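Local coordinates for Phosphoglucomutase/phosphomannomutase family protein (Burkholderia thailandensis, PDB 3UW2), which probably acts as a phosphohexose mutase, moving a phosphoryl group within a sugar phosphate, and carries a bound zinc ion, at residues A[46-57]-A[81-91]; A[285-296]-A[367-377]. One frame throughout, in Å; residues are numbered along the deposited sequence.

Overall arrangement
From the N terminus, contact 1 comes first: it closes a short loop in the first alpha/beta/alpha domain, where helix 43-59 leads through strand 64-69 into helix 75-88 and 23 residues separate the segments. The chain then runs through the second domain, which supplies the zinc ligands D264, D266 and D268, before contact 2 opens. That contact spans 70 residues of the third domain, from helix 282-296 to helix 364-375, so the loops follow in series and neither nest nor cross. The centres of contact 1 and contact 2 lie about 40 Å apart, their nearest atoms about 23 Å, on opposite sides of the chain's centre. Each contact joins two helices within one domain.

Contact 1: residues A[46-57]-A[81-91]; sequences ARSIGRAFGSEV and ALADGLRAAGV. With EDO (1,2-ethanediol), chain D.
G50 and G85 meet backbone to backbone where helices 43-59 and 75-88 of the first alpha/beta/alpha domain cross at -37°, their axes 6.5 Å apart. Lacking side chains, these glycines allow a close approach with CA-H...O contacts, among them R51 CA to G85 O at 3.2 Å and G85 CA to R47 O at 3.5 Å. The bare G54 makes room for A89 CB, 3.7 Å from G54 C. Leucines flank the glycines. L82 lays CD1 on G50 CA at 3.4 Å, tighter than usual for carbons, while L86 brings CD2 to 3.3 Å from G50 O and to the edge of the F53 ring, the two side chains running side by side; both also pack on strand 64-69. R51 bends at chi2 (78°), which lays its CD by G85 O and brings A88 O over one face of the guanidinium; its NE is hydrogen-bonded to E166 O. At the other end R47 and D84 form a salt bridge with their planes 13° apart. R47 NH2 donates in its own plane to the anti lone pair of D84 OD2 at 3.0 Å; D84 OD1 accepts from O1 of an ethanediol, probably from the crystallisation liquor, which takes a hydrogen bond from R87 NH1.

Contact 2: residues A[285-296]-A[367-377]; sequences QLMLFAEEVLSR and TGARLLEILAR
F289 provides the main apolar contact between two helices of the third alpha/beta/alpha domain, a knob in a hole formed by T367, R370, L371 and I374. Its chi1 of -70° swings the ring toward helix 364-375, edge to the backbone, with CE1 3.6 Å from L371 N. CZ touches L371 CB at 3.8 Å. L288 CD2 meets L371 CD1 at 3.6 Å, those side chains crossing near a right angle, whereas L288 and I374 slide past each other in opposite directions. I374 CD1 touches both F289 CD1 and E292 CB (3.8 Å each).

A salt-bridge network of E292, R296, R370 and E373 occupies the other end. R296 grips E292 side-on, NE to E292 OE2 and NH2 to E292 OE1, both 2.7 Å, each oxygen using its syn lone pair. E292 OE1 and R370 NH2 form a long salt bridge at 3.8 Å, the carboxylate and guanidinium planes 83° apart; water 1 links the same atoms. D356 pairs with both R296 and R370, which would offset the arginines' closeness.

The helices cross at 69°, axes 10.7 Å apart. F354 of adjoining strand 352-354 meets F289 edge-to-face; helix 381-386 touches L288 and L375, and V272 of strand 270-273 lies against Q285 and L371.

Contact 1: residues A[46-57]-A[81-91]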
loop_
_atom_site.group_PDB
_atom_site.type_symbol
_atom_site.label_atom_id
_atom_site.label_comp_id
_atom_site.label_asym_id
_atom_site.label_seq_id
_atom_site.Cartn_x
_atom_site.Cartn_y
_atom_site.Cartn_z
ATOM N N ALA A 46 -16.505 1.299 16.684
ATOM C CA ALA A 46 -15.561 0.157 16.585
ATOM C C ALA A 46 -16.237 -1.139 16.968
ATOM O O ALA A 46 -16.091 -2.119 16.260
ATOM C CB ALA A 46 -14.303 0.403 17.415
ATOM N N ARG A 47 -16.980 -1.115 18.078
ATOM C CA ARG A 47 -17.679 -2.305 18.544
ATOM C C ARG A 47 -18.694 -2.788 17.479
ATOM O O ARG A 47 -18.704 -3.962 17.182
ATOM C CB ARG A 47 -18.382 -2.023 19.884
ATOM C CG ARG A 47 -18.998 -3.256 20.554
ATOM C CD ARG A 47 -19.690 -2.914 21.894
ATOM N NE ARG A 47 -18.605 -2.816 22.858
ATOM C CZ ARG A 47 -18.099 -1.688 23.353
ATOM N NH1 ARG A 47 -18.668 -0.508 23.045
ATOM N NH2 ARG A 47 -17.031 -1.759 24.181
ATOM N N SER A 48 -19.508 -1.908 16.852
ATOM C CA SER A 48 -20.492 -2.377 15.855
ATOM C C SER A 48 -19.775 -2.946 14.640
ATOM O O SER A 48 -20.263 -3.880 13.987
ATOM C CB SER A 48 -21.430 -1.264 15.383
ATOM O OG SER A 48 -22.010 -0.574 16.467
ATOM N N ILE A 49 -18.603 -2.393 14.326
ATOM C CA ILE A 49 -17.858 -2.863 13.174
ATOM C C ILE A 49 -17.282 -4.248 13.529
ATOM O O ILE A 49 -17.320 -5.202 12.737
ATOM C CB ILE A 49 -16.706 -1.901 12.788
ATOM C CG1 ILE A 49 -17.233 -0.690 11.984
ATOM C CG2 ILE A 49 -15.679 -2.629 11.907
ATOM C CD1 ILE A 49 -16.377 0.571 12.208
ATOM N N GLY A 50 -16.849 -4.391 14.756
ATOM C CA GLY A 50 -16.311 -5.714 15.163
ATOM C C GLY A 50 -17.401 -6.799 15.150
ATOM O O GLY A 50 -17.183 -7.942 14.713
ATOM N N ARG A 51 -18.577 -6.446 15.680
ATOM C CA ARG A 51 -19.725 -7.338 15.681
ATOM C C ARG A 51 -20.127 -7.705 14.227
ATOM O O ARG A 51 -20.391 -8.822 13.952
ATOM C CB ARG A 51 -20.866 -6.631 16.424
ATOM C CG ARG A 51 -22.057 -7.511 16.698
ATOM C CD ARG A 51 -21.817 -8.423 17.871
ATOM N NE ARG A 51 -22.948 -9.333 18.029
ATOM C CZ ARG A 51 -24.057 -9.055 18.701
ATOM N NH1 ARG A 51 -25.055 -9.954 18.799
ATOM N NH2 ARG A 51 -24.157 -7.889 19.312
ATOM N N ALA A 52 -20.188 -6.735 13.300
ATOM C CA ALA A 52 -20.546 -6.995 11.911
ATOM C C ALA A 52 -19.519 -7.927 11.229
ATOM O O ALA A 52 -19.875 -8.879 10.555
ATOM C CB ALA A 52 -20.649 -5.653 11.132
ATOM N N PHE A 53 -18.244 -7.619 11.376
ATOM C CA PHE A 53 -17.195 -8.413 10.757
ATOM C C PHE A 53 -17.154 -9.823 11.390
ATOM O O PHE A 53 -17.086 -10.828 10.667
ATOM C CB PHE A 53 -15.827 -7.704 10.917
ATOM C CG PHE A 53 -14.695 -8.382 10.183
ATOM C CD1 PHE A 53 -14.008 -9.455 10.776
ATOM C CD2 PHE A 53 -14.355 -8.003 8.897
ATOM C CE1 PHE A 53 -12.943 -10.045 10.123
ATOM C CE2 PHE A 53 -13.300 -8.631 8.201
ATOM C CZ PHE A 53 -12.591 -9.648 8.814
ATOM N N GLY A 54 -17.243 -9.914 12.716
ATOM C CA GLY A 54 -17.251 -11.242 13.372
ATOM C C GLY A 54 -18.416 -12.123 12.903
ATOM O O GLY A 54 -18.296 -13.395 12.794
ATOM N N SER A 55 -19.536 -11.461 12.596
ATOM C CA SER A 55 -20.729 -12.130 12.093
ATOM C C SER A 55 -20.451 -12.705 10.697
ATOM O O SER A 55 -20.904 -13.821 10.381
ATOM C CB SER A 55 -21.896 -11.147 11.947
ATOM O OG SER A 55 -22.343 -10.659 13.199
ATOM N N GLU A 56 -19.788 -11.932 9.840
ATOM C CA GLU A 56 -19.463 -12.428 8.508
ATOM C C GLU A 56 -18.429 -13.613 8.591
ATOM O O GLU A 56 -18.538 -14.624 7.852
ATOM C CB GLU A 56 -19.010 -11.271 7.626
ATOM C CG GLU A 56 -18.786 -11.639 6.155
ATOM C CD GLU A 56 -20.031 -12.281 5.502
ATOM O OE1 GLU A 56 -21.208 -11.928 5.821
ATOM O OE2 GLU A 56 -19.826 -13.183 4.674
ATOM N N VAL A 57 -17.441 -13.489 9.483
ATOM C CA VAL A 57 -16.518 -14.592 9.720
ATOM C C VAL A 57 -17.292 -15.873 10.074
ATOM O O VAL A 57 -17.059 -16.928 9.452
ATOM C CB VAL A 57 -15.503 -14.203 10.807
ATOM C CG1 VAL A 57 -14.876 -15.407 11.467
ATOM C CG2 VAL A 57 -14.457 -13.221 10.249
ATOM N N ALA A 81 -12.545 -1.925 21.742
ATOM C CA ALA A 81 -13.966 -1.941 21.444
ATOM C C ALA A 81 -14.229 -2.919 20.303
ATOM O O ALA A 81 -15.239 -3.639 20.246
ATOM C CB ALA A 81 -14.462 -0.506 21.052
ATOM N N LEU A 82 -13.279 -2.964 19.393
ATOM C CA LEU A 82 -13.406 -3.809 18.194
ATOM C C LEU A 82 -13.393 -5.237 18.668
ATOM O O LEU A 82 -14.249 -6.032 18.251
ATOM C CB LEU A 82 -12.238 -3.549 17.218
ATOM C CG LEU A 82 -12.164 -4.485 15.988
ATOM C CD1 LEU A 82 -13.276 -4.127 15.024
ATOM C CD2 LEU A 82 -10.797 -4.390 15.303
ATOM N N ALA A 83 -12.444 -5.555 19.548
ATOM C CA ALA A 83 -12.311 -6.915 20.086
ATOM C C ALA A 83 -13.570 -7.345 20.854
ATOM O O ALA A 83 -13.994 -8.517 20.735
ATOM C CB ALA A 83 -11.031 -7.064 20.975
ATOM N N ASP A 84 -14.139 -6.431 21.659
ATOM C CA ASP A 84 -15.412 -6.699 22.373
ATOM C C ASP A 84 -16.526 -7.123 21.377
ATOM O O ASP A 84 -17.300 -8.033 21.655
ATOM C CB ASP A 84 -15.914 -5.483 23.176
ATOM C CG ASP A 84 -14.988 -5.099 24.338
ATOM O OD1 ASP A 84 -14.233 -5.929 24.918
ATOM O OD2 ASP A 84 -15.030 -3.931 24.685
ATOM N N GLY A 85 -16.608 -6.420 20.256
ATOM C CA GLY A 85 -17.644 -6.629 19.224
ATOM C C GLY A 85 -17.467 -7.968 18.519
ATOM O O GLY A 85 -18.470 -8.691 18.244
ATOM N N LEU A 86 -16.197 -8.340 18.264
ATOM C CA LEU A 86 -15.898 -9.588 17.579
ATOM C C LEU A 86 -16.307 -10.701 18.518
ATOM O O LEU A 86 -16.906 -11.746 18.100
ATOM C CB LEU A 86 -14.406 -9.701 17.294
ATOM C CG LEU A 86 -13.923 -8.879 16.086
ATOM C CD1 LEU A 86 -12.399 -8.590 16.246
ATOM C CD2 LEU A 86 -14.271 -9.595 14.773
ATOM N N ARG A 87 -15.879 -10.550 19.772
ATOM C CA ARG A 87 -16.196 -11.630 20.778
ATOM C C ARG A 87 -17.734 -11.799 21.035
ATOM O O ARG A 87 -18.205 -12.940 21.234
ATOM C CB ARG A 87 -15.461 -11.367 22.080
ATOM C CG ARG A 87 -13.923 -11.324 21.921
ATOM C CD ARG A 87 -13.269 -10.793 23.211
ATOM N NE ARG A 87 -13.511 -11.691 24.381
ATOM C CZ ARG A 87 -13.279 -11.345 25.652
ATOM N NH1 ARG A 87 -12.732 -10.134 25.970
ATOM N NH2 ARG A 87 -13.482 -12.266 26.618
ATOM N N ALA A 88 -18.487 -10.693 21.085
ATOM C CA ALA A 88 -19.992 -10.672 21.160
ATOM C C ALA A 88 -20.649 -11.396 19.979
ATOM O O ALA A 88 -21.755 -11.880 20.122
ATOM C CB ALA A 88 -20.533 -9.215 21.234
ATOM N N ALA A 89 -20.005 -11.392 18.796
ATOM C CA ALA A 89 -20.424 -12.245 17.640
ATOM C C ALA A 89 -20.050 -13.724 17.772
ATOM O O ALA A 89 -20.440 -14.532 16.911
ATOM C CB ALA A 89 -19.813 -11.722 16.303
ATOM N N GLY A 90 -19.288 -14.081 18.788
ATOM C CA GLY A 90 -18.915 -15.495 19.022
ATOM C C GLY A 90 -17.556 -15.862 18.388
ATOM O O GLY A 90 -17.247 -17.036 18.243
ATOM N N VAL A 91 -16.726 -14.858 18.040
ATOM C CA VAL A 91 -15.437 -15.057 17.373
ATOM C C VAL A 91 -14.283 -14.902 18.389
ATOM O O VAL A 91 -14.287 -13.982 19.149
ATOM C CB VAL A 91 -15.365 -14.037 16.200
ATOM C CG1 VAL A 91 -13.964 -13.850 15.696
ATOM C CG2 VAL A 91 -16.295 -14.542 15.078
HETATM C C1 EDO D . -10.854 -7.512 25.345
HETATM O O1 EDO D . -12.024 -7.947 24.553
HETATM C C2 EDO D . -10.021 -6.413 24.623
HETATM O O2 EDO D . -10.778 -5.196 24.811
#

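Contact 2: residues A[285-296]-A[367-377]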
loop_
_atom_site.group_PDB
_atom_site.type_symbol
_atom_site.label_atom_id
_atom_site.label_comp_id
_atom_site.label_asym_id
_atom_site.label_seq_id
_atom_site.Cartn_x
_atom_site.Cartn_y
_atom_site.Cartn_z
ATOM N N GLN A 285 11.356 1.155 -8.682
ATOM C CA GLN A 285 11.627 0.070 -7.732
ATOM C C GLN A 285 11.176 -1.315 -8.253
ATOM O O GLN A 285 11.877 -2.309 -8.059
ATOM C CB GLN A 285 10.932 0.346 -6.411
ATOM C CG GLN A 285 11.446 1.600 -5.635
ATOM C CD GLN A 285 10.675 1.734 -4.308
ATOM O OE1 GLN A 285 10.511 0.736 -3.539
ATOM N NE2 GLN A 285 10.121 2.915 -4.067
ATOM N N LEU A 286 9.958 -1.391 -8.742
ATOM C CA LEU A 286 9.398 -2.644 -9.268
ATOM C C LEU A 286 10.237 -3.199 -10.423
ATOM O O LEU A 286 10.376 -4.416 -10.532
ATOM C CB LEU A 286 7.933 -2.473 -9.716
ATOM C CG LEU A 286 7.180 -3.773 -10.027
ATOM C CD1 LEU A 286 7.022 -4.570 -8.739
ATOM C CD2 LEU A 286 5.817 -3.457 -10.608
ATOM N N MET A 287 10.787 -2.327 -11.291
ATOM C CA MET A 287 11.715 -2.843 -12.330
ATOM C C MET A 287 12.883 -3.625 -11.699
ATOM O O MET A 287 13.267 -4.697 -12.170
ATOM C CB MET A 287 12.173 -1.726 -13.269
ATOM C CG MET A 287 11.012 -1.292 -14.181
ATOM S SD MET A 287 11.296 -0.110 -15.524
ATOM C CE MET A 287 11.359 1.479 -14.695
ATOM N N LEU A 288 13.410 -3.118 -10.577
ATOM C CA LEU A 288 14.616 -3.696 -10.028
ATOM C C LEU A 288 14.255 -5.039 -9.374
ATOM O O LEU A 288 14.999 -6.056 -9.454
ATOM C CB LEU A 288 15.232 -2.687 -9.003
ATOM C CG LEU A 288 16.562 -3.022 -8.336
ATOM C CD1 LEU A 288 17.744 -2.773 -9.308
ATOM C CD2 LEU A 288 16.783 -2.237 -7.012
ATOM N N PHE A 289 13.110 -5.042 -8.705
ATOM C CA PHE A 289 12.628 -6.297 -8.109
ATOM C C PHE A 289 12.262 -7.364 -9.186
ATOM O O PHE A 289 12.542 -8.543 -9.038
ATOM C CB PHE A 289 11.381 -5.961 -7.258
ATOM C CG PHE A 289 11.711 -5.183 -6.021
ATOM C CD1 PHE A 289 12.711 -5.668 -5.135
ATOM C CD2 PHE A 289 10.946 -4.064 -5.660
ATOM C CE1 PHE A 289 13.030 -4.962 -3.972
ATOM C CE2 PHE A 289 11.261 -3.351 -4.481
ATOM C CZ PHE A 289 12.309 -3.820 -3.649
ATOM N N ALA A 290 11.587 -6.931 -10.240
ATOM C CA ALA A 290 11.141 -7.826 -11.305
ATOM C C ALA A 290 12.374 -8.462 -11.919
ATOM O O ALA A 290 12.355 -9.639 -12.272
ATOM C CB ALA A 290 10.406 -7.015 -12.404
ATOM N N GLU A 291 13.426 -7.681 -12.137
ATOM C CA GLU A 291 14.608 -8.267 -12.717
ATOM C C GLU A 291 15.124 -9.410 -11.836
ATOM O O GLU A 291 15.392 -10.513 -12.323
ATOM C CB GLU A 291 15.673 -7.197 -12.959
ATOM C CG GLU A 291 17.089 -7.721 -13.227
ATOM C CD GLU A 291 18.063 -6.569 -13.549
ATOM O OE1 GLU A 291 18.024 -5.498 -12.872
ATOM O OE2 GLU A 291 18.851 -6.740 -14.501
ATOM N N GLU A 292 15.289 -9.160 -10.560
ATOM C CA GLU A 292 15.808 -10.205 -9.669
ATOM C C GLU A 292 14.816 -11.425 -9.566
ATOM O O GLU A 292 15.216 -12.595 -9.666
ATOM C CB GLU A 292 16.074 -9.589 -8.291
ATOM C CG GLU A 292 16.880 -10.498 -7.364
ATOM C CD GLU A 292 16.108 -11.717 -6.877
ATOM O OE1 GLU A 292 14.889 -11.592 -6.622
ATOM O OE2 GLU A 292 16.716 -12.822 -6.778
ATOM N N VAL A 293 13.515 -11.140 -9.409
ATOM C CA VAL A 293 12.507 -12.215 -9.314
ATOM C C VAL A 293 12.473 -13.040 -10.594
ATOM O O VAL A 293 12.464 -14.259 -10.542
ATOM C CB VAL A 293 11.120 -11.616 -8.947
ATOM C CG1 VAL A 293 9.919 -12.570 -9.145
ATOM C CG2 VAL A 293 11.171 -11.047 -7.548
ATOM N N LEU A 294 12.452 -12.372 -11.748
ATOM C CA LEU A 294 12.380 -13.098 -13.004
ATOM C C LEU A 294 13.625 -13.965 -13.297
ATOM O O LEU A 294 13.540 -15.020 -13.970
ATOM C CB LEU A 294 12.108 -12.130 -14.163
ATOM C CG LEU A 294 10.670 -11.583 -14.118
ATOM C CD1 LEU A 294 10.675 -10.397 -15.114
ATOM C CD2 LEU A 294 9.662 -12.694 -14.538
ATOM N N SER A 295 14.766 -13.558 -12.750
ATOM C CA SER A 295 15.972 -14.321 -12.877
ATOM C C SER A 295 15.775 -15.674 -12.243
ATOM O O SER A 295 16.347 -16.596 -12.714
ATOM C CB SER A 295 17.156 -13.569 -12.209
ATOM O OG SER A 295 17.235 -13.910 -10.837
ATOM N N ARG A 296 14.903 -15.821 -11.232
ATOM C CA ARG A 296 14.574 -17.136 -10.626
ATOM C C ARG A 296 13.217 -17.742 -11.055
ATOM O O ARG A 296 12.894 -18.849 -10.657
ATOM C CB ARG A 296 14.662 -17.102 -9.055
ATOM C CG ARG A 296 16.107 -16.800 -8.522
ATOM C CD ARG A 296 16.180 -16.525 -6.997
ATOM N NE ARG A 296 15.501 -15.274 -6.628
ATOM C CZ ARG A 296 14.240 -15.169 -6.194
ATOM N NH1 ARG A 296 13.475 -16.260 -6.044
ATOM N NH2 ARG A 296 13.735 -13.974 -5.942
ATOM N N THR A 367 9.621 -5.105 1.901
ATOM C CA THR A 367 10.148 -4.546 0.622
ATOM C C THR A 367 11.528 -3.917 0.917
ATOM O O THR A 367 12.457 -4.069 0.122
ATOM C CB THR A 367 9.156 -3.477 0.087
ATOM O OG1 THR A 367 7.912 -4.135 -0.191
ATOM C CG2 THR A 367 9.679 -2.725 -1.181
ATOM N N GLY A 368 11.651 -3.189 2.037
ATOM C CA GLY A 368 12.931 -2.600 2.405
ATOM C C GLY A 368 14.028 -3.671 2.470
ATOM O O GLY A 368 15.117 -3.480 1.974
ATOM N N ALA A 369 13.727 -4.798 3.099
ATOM C CA ALA A 369 14.686 -5.856 3.229
ATOM C C ALA A 369 15.038 -6.432 1.851
ATOM O O ALA A 369 16.219 -6.714 1.577
ATOM C CB ALA A 369 14.123 -6.935 4.160
ATOM N N ARG A 370 14.039 -6.575 0.967
ATOM C CA ARG A 370 14.292 -7.171 -0.317
ATOM C C ARG A 370 15.140 -6.189 -1.120
ATOM O O ARG A 370 15.961 -6.610 -1.915
ATOM C CB ARG A 370 12.983 -7.485 -1.066
ATOM C CG ARG A 370 12.224 -8.717 -0.500
ATOM C CD ARG A 370 12.975 -10.018 -0.777
ATOM N NE ARG A 370 12.915 -10.371 -2.234
ATOM C CZ ARG A 370 12.056 -11.235 -2.778
ATOM N NH1 ARG A 370 11.193 -11.964 -2.008
ATOM N NH2 ARG A 370 12.118 -11.454 -4.085
ATOM N N LEU A 371 14.916 -4.885 -0.918
ATOM C CA LEU A 371 15.686 -3.844 -1.675
ATOM C C LEU A 371 17.157 -3.898 -1.169
ATOM O O LEU A 371 18.093 -3.958 -1.962
ATOM C CB LEU A 371 15.026 -2.493 -1.430
ATOM C CG LEU A 371 15.732 -1.290 -2.073
ATOM C CD1 LEU A 371 15.968 -1.565 -3.547
ATOM C CD2 LEU A 371 14.911 -0.037 -1.864
ATOM N N LEU A 372 17.363 -3.969 0.158
ATOM C CA LEU A 372 18.738 -4.086 0.700
ATOM C C LEU A 372 19.470 -5.363 0.179
ATOM O O LEU A 372 20.668 -5.355 -0.043
ATOM C CB LEU A 372 18.714 -4.082 2.227
ATOM C CG LEU A 372 18.240 -2.855 3.019
ATOM C CD1 LEU A 372 18.112 -3.183 4.483
ATOM C CD2 LEU A 372 19.292 -1.783 2.811
ATOM N N GLU A 373 18.764 -6.470 0.034
ATOM C CA GLU A 373 19.378 -7.691 -0.494
ATOM C C GLU A 373 20.040 -7.435 -1.874
ATOM O O GLU A 373 21.150 -7.940 -2.149
ATOM C CB GLU A 373 18.295 -8.756 -0.667
ATOM C CG GLU A 373 18.813 -10.079 -1.240
ATOM C CD GLU A 373 17.700 -11.117 -1.317
ATOM O OE1 GLU A 373 16.751 -11.002 -2.170
ATOM O OE2 GLU A 373 17.763 -12.033 -0.500
ATOM N N ILE A 374 19.330 -6.685 -2.719
ATOM C CA ILE A 374 19.800 -6.331 -4.042
ATOM C C ILE A 374 20.878 -5.241 -4.002
ATOM O O ILE A 374 21.939 -5.415 -4.619
ATOM C CB ILE A 374 18.640 -5.879 -4.943
ATOM C CG1 ILE A 374 17.643 -7.054 -5.171
ATOM C CG2 ILE A 374 19.166 -5.345 -6.282
ATOM C CD1 ILE A 374 16.329 -6.673 -5.808
ATOM N N LEU A 375 20.602 -4.122 -3.312
ATOM C CA LEU A 375 21.523 -2.973 -3.209
ATOM C C LEU A 375 22.867 -3.393 -2.590
ATOM O O LEU A 375 23.937 -2.936 -3.013
ATOM C CB LEU A 375 20.897 -1.870 -2.340
ATOM C CG LEU A 375 19.666 -1.171 -2.954
ATOM C CD1 LEU A 375 19.240 0.012 -2.073
ATOM C CD2 LEU A 375 19.875 -0.780 -4.408
ATOM N N ALA A 376 22.827 -4.317 -1.632
ATOM C CA ALA A 376 24.075 -4.723 -0.979
ATOM C C ALA A 376 25.063 -5.445 -1.909
ATOM O O ALA A 376 26.234 -5.560 -1.591
ATOM C CB ALA A 376 23.789 -5.540 0.303
ATOM N N ARG A 377 24.606 -5.917 -3.054
ATOM C CA ARG A 377 25.530 -6.545 -4.039
ATOM C C ARG A 377 26.397 -5.553 -4.821
ATOM O O ARG A 377 27.241 -5.966 -5.593
ATOM C CB ARG A 377 24.743 -7.474 -4.989
ATOM C CG ARG A 377 24.054 -8.572 -4.177
ATOM C CD ARG A 377 22.969 -9.297 -4.972
ATOM N NE ARG A 377 22.433 -10.445 -4.217
ATOM C CZ ARG A 377 21.209 -10.915 -4.405
ATOM N NH1 ARG A 377 20.396 -10.313 -5.266
ATOM N NH2 ARG A 377 20.775 -11.935 -3.698
HETATM O O HOH W 1 13.755 -9.532 -5.499
HETATM O O HOH W 2 18.112 -11.934 -4.549
#